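Peptide/nickel transport system substrate-binding protein (Listeria monocytogenes serotype 1/2a, PDB 5KZT) binds peptides outside the cell and probably hands them to a membrane transporter for uptake. Local coordinates at residues V265-S270 against L510-F515. Sequence-based numbering, arbitrary orientation.
Sequences VTVNNS and LQKNPF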
ATOM      1  N   VAL A 265      -8.545  -7.902  19.153  1.00 18.38           N
ATOM      2  CA  VAL A 265      -9.189  -7.929  17.852  1.00 19.18           C
ATOM      3  C   VAL A 265      -8.137  -8.276  16.813  1.00 19.84           C
ATOM      4  O   VAL A 265      -6.943  -8.021  17.014  1.00 18.98           O
ATOM      5  CB  VAL A 265      -9.858  -6.581  17.476  1.00 19.14           C
ATOM      6  CG1 VAL A 265     -10.997  -6.236  18.415  1.00 19.65           C
ATOM      7  CG2 VAL A 265      -8.859  -5.445  17.462  1.00 18.61           C
ATOM      8  N   THR A 266      -8.603  -8.847  15.708  1.00 21.50           N
ATOM      9  CA  THR A 266      -7.751  -9.226  14.586  1.00 22.97           C
ATOM     10  C   THR A 266      -8.311  -8.560  13.345  1.00 23.31           C
ATOM     11  O   THR A 266      -9.522  -8.571  13.124  1.00 23.66           O
ATOM     12  CB  THR A 266      -7.743 -10.754  14.325  1.00 24.50           C
ATOM     13  OG1 THR A 266      -7.527 -11.471  15.543  1.00 25.45           O
ATOM     14  CG2 THR A 266      -6.642 -11.120  13.368  1.00 24.88           C
ATOM     15  N   VAL A 267      -7.422  -8.004  12.532  1.00 23.52           N
ATOM     16  CA  VAL A 267      -7.799  -7.346  11.295  1.00 23.81           C
ATOM     17  C   VAL A 267      -7.105  -8.119  10.173  1.00 25.08           C
ATOM     18  O   VAL A 267      -5.887  -8.249  10.208  1.00 24.58           O
ATOM     19  CB  VAL A 267      -7.344  -5.871  11.353  1.00 23.34           C
ATOM     20  CG1 VAL A 267      -7.457  -5.180   9.994  1.00 23.49           C
ATOM     21  CG2 VAL A 267      -8.157  -5.128  12.415  1.00 23.18           C
ATOM     22  N   ASN A 268      -7.878  -8.642   9.216  1.00 26.50           N
ATOM     23  CA  ASN A 268      -7.334  -9.237   7.987  1.00 27.89           C
ATOM     24  C   ASN A 268      -7.103  -8.107   7.003  1.00 27.33           C
ATOM     25  O   ASN A 268      -8.037  -7.444   6.578  1.00 27.45           O
ATOM     26  CB  ASN A 268      -8.291 -10.260   7.371  1.00 29.99           C
ATOM     27  CG  ASN A 268      -7.788 -10.825   6.038  1.00 32.24           C
ATOM     28  OD1 ASN A 268      -6.622 -10.614   5.617  1.00 32.74           O
ATOM     29  ND2 ASN A 268      -8.679 -11.551   5.348  1.00 34.07           N
ATOM     30  N   ASN A 269      -5.856  -7.903   6.628  1.00 26.54           N
ATOM     31  CA  ASN A 269      -5.475  -6.785   5.783  1.00 25.59           C
ATOM     32  C   ASN A 269      -5.546  -7.105   4.269  1.00 24.33           C
ATOM     33  O   ASN A 269      -5.330  -6.219   3.462  1.00 23.58           O
ATOM     34  CB  ASN A 269      -4.059  -6.322   6.185  1.00 26.57           C
ATOM     35  CG  ASN A 269      -3.971  -5.872   7.658  1.00 27.81           C
ATOM     36  OD1 ASN A 269      -3.633  -6.656   8.538  1.00 28.63           O
ATOM     37  ND2 ASN A 269      -4.292  -4.616   7.923  1.00 28.69           N
ATOM     38  N   SER A 270      -5.807  -8.367   3.892  1.00 22.70           N
ATOM     39  CA  SER A 270      -5.702  -8.844   2.484  1.00 21.72           C
ATOM     40  C   SER A 270      -4.406  -8.381   1.788  1.00 19.91           C
ATOM     41  O   SER A 270      -4.402  -8.077   0.597  1.00 18.92           O
ATOM     42  CB  SER A 270      -6.924  -8.414   1.651  1.00 22.82           C
ATOM     43  OG  SER A 270      -8.120  -8.988   2.153  1.00 24.94           O
ATOM     44  N   LEU A 510     -15.276   2.414  13.760  1.00 24.17           N
ATOM     45  CA  LEU A 510     -13.916   2.504  13.212  1.00 23.63           C
ATOM     46  C   LEU A 510     -13.929   1.808  11.863  1.00 23.44           C
ATOM     47  O   LEU A 510     -13.955   0.587  11.796  1.00 24.11           O
ATOM     48  CB  LEU A 510     -12.903   1.860  14.151  1.00 23.19           C
ATOM     49  CG  LEU A 510     -11.430   1.909  13.721  1.00 22.82           C
ATOM     50  CD1 LEU A 510     -10.963   3.353  13.658  1.00 23.35           C
ATOM     51  CD2 LEU A 510     -10.546   1.086  14.654  1.00 22.72           C
ATOM     52  N   GLN A 511     -13.946   2.567  10.779  1.00 18.59           N
ATOM     53  CA  GLN A 511     -14.081   1.941   9.466  1.00 18.25           C
ATOM     54  C   GLN A 511     -12.743   1.434   8.968  1.00 17.23           C
ATOM     55  O   GLN A 511     -11.845   2.230   8.717  1.00 15.98           O
ATOM     56  CB  GLN A 511     -14.666   2.922   8.460  1.00 17.86           C
ATOM     57  CG  GLN A 511     -14.769   2.368   7.063  1.00 18.29           C
ATOM     58  CD  GLN A 511     -15.619   3.247   6.180  1.00 18.63           C
ATOM     59  OE1 GLN A 511     -16.746   3.602   6.557  1.00 19.39           O
ATOM     60  NE2 GLN A 511     -15.095   3.624   5.026  1.00 18.14           N
ATOM     61  N   LYS A 512     -12.630   0.109   8.825  1.00 17.64           N
ATOM     62  CA  LYS A 512     -11.489  -0.518   8.184  1.00 17.55           C
ATOM     63  C   LYS A 512     -11.852  -0.731   6.724  1.00 17.22           C
ATOM     64  O   LYS A 512     -12.764  -1.476   6.408  1.00 17.86           O
ATOM     65  CB  LYS A 512     -11.138  -1.860   8.851  1.00 19.11           C
ATOM     66  CG  LYS A 512      -9.972  -2.628   8.215  1.00 20.02           C
ATOM     67  CD  LYS A 512      -8.632  -1.960   8.496  1.00 19.95           C
ATOM     68  CE  LYS A 512      -7.521  -2.502   7.615  1.00 20.83           C
ATOM     69  NZ  LYS A 512      -7.605  -2.009   6.218  1.00 20.10           N
ATOM     70  N   ASN A 513     -11.119  -0.085   5.835  1.00 15.82           N
ATOM     71  CA  ASN A 513     -11.357  -0.261   4.411  1.00 15.88           C
ATOM     72  C   ASN A 513     -10.743  -1.547   3.890  1.00 16.38           C
ATOM     73  O   ASN A 513      -9.621  -1.883   4.270  1.00 16.53           O
ATOM     74  CB  ASN A 513     -10.827   0.954   3.679  1.00 15.10           C
ATOM     75  CG  ASN A 513     -11.534   2.231   4.124  1.00 14.79           C
ATOM     76  OD1 ASN A 513     -12.759   2.251   4.192  1.00 16.07           O
ATOM     77  ND2 ASN A 513     -10.784   3.275   4.443  1.00 14.27           N
ATOM     78  N   PRO A 514     -11.474  -2.286   3.017  1.00 16.91           N
ATOM     79  CA  PRO A 514     -10.937  -3.540   2.497  1.00 17.57           C
ATOM     80  C   PRO A 514      -9.840  -3.372   1.446  1.00 16.78           C
ATOM     81  O   PRO A 514      -9.184  -4.339   1.116  1.00 17.31           O
ATOM     82  CB  PRO A 514     -12.153  -4.221   1.882  1.00 18.98           C
ATOM     83  CG  PRO A 514     -13.052  -3.106   1.490  1.00 18.73           C
ATOM     84  CD  PRO A 514     -12.844  -2.028   2.528  1.00 17.52           C
ATOM     85  N   PHE A 515      -9.682  -2.169   0.904  1.00 15.78           N
ATOM     86  CA  PHE A 515      -8.590  -1.865  -0.028  1.00 15.26           C
ATOM     87  C   PHE A 515      -8.446  -0.357  -0.026  1.00 14.72           C
ATOM     88  O   PHE A 515      -9.250   0.357   0.594  1.00 14.42           O
ATOM     89  CB  PHE A 515      -8.876  -2.412  -1.439  1.00 15.80           C
ATOM     90  CG  PHE A 515     -10.222  -2.019  -1.995  1.00 16.22           C
ATOM     91  CD1 PHE A 515     -10.414  -0.765  -2.576  1.00 15.99           C
ATOM     92  CD2 PHE A 515     -11.296  -2.908  -1.953  1.00 17.51           C
ATOM     93  CE1 PHE A 515     -11.648  -0.390  -3.084  1.00 16.80           C
ATOM     94  CE2 PHE A 515     -12.538  -2.557  -2.467  1.00 18.28           C
ATOM     95  CZ  PHE A 515     -12.721  -1.289  -3.031  1.00 18.09           C
TER
HETATM   96  O   HOH W   1      -8.108  -4.959   4.682  1.00 42.86           O
HETATM   97  O   HOH W   2      -9.901  -6.978   1.869  1.00 29.47           O
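The flat amide of Asn-269, its nitrogen and oxygen probably exchanged in the model, has Lys-512 CE beside its end, tilted well off its plane, as the two side chains cross at about a right angle. Beside it, the CG1 branch of Val-267 rests on the same methylenes, 3.6 Å from Lys-512 CE and only slightly farther from CD. The valine's chi1 of 169° sets CG1 opposite the backbone N and brings this methyl to the lysine. Lys-512 leaves its backbone extended, then bends at chi2 and chi4, curling NZ back to the carbonyl of its own neighbour, Asn-513 O, at 2.8 Å and in the carbonyl plane. NZ also bonds to Asp-518 O, and the ammonium makes a cation-pi contact with Tyr-519. Water carries the polar links between the two segments: one molecule donates to Asn-268 O and weakly accepts from Lys-512 NZ (3.4 Å). Another joins Ser-270 OG (2.7 Å) to Pro-514 O. Asn-268 OD1 accepts Ser-270 N from above its carbonyl plane, closing an Asx turn. Strand 264-277, paired with strand 491-503, thus packs through one lysine and two waters against the short 511-512/519-520 hairpin, within the fold of a family 5 solute-binding protein.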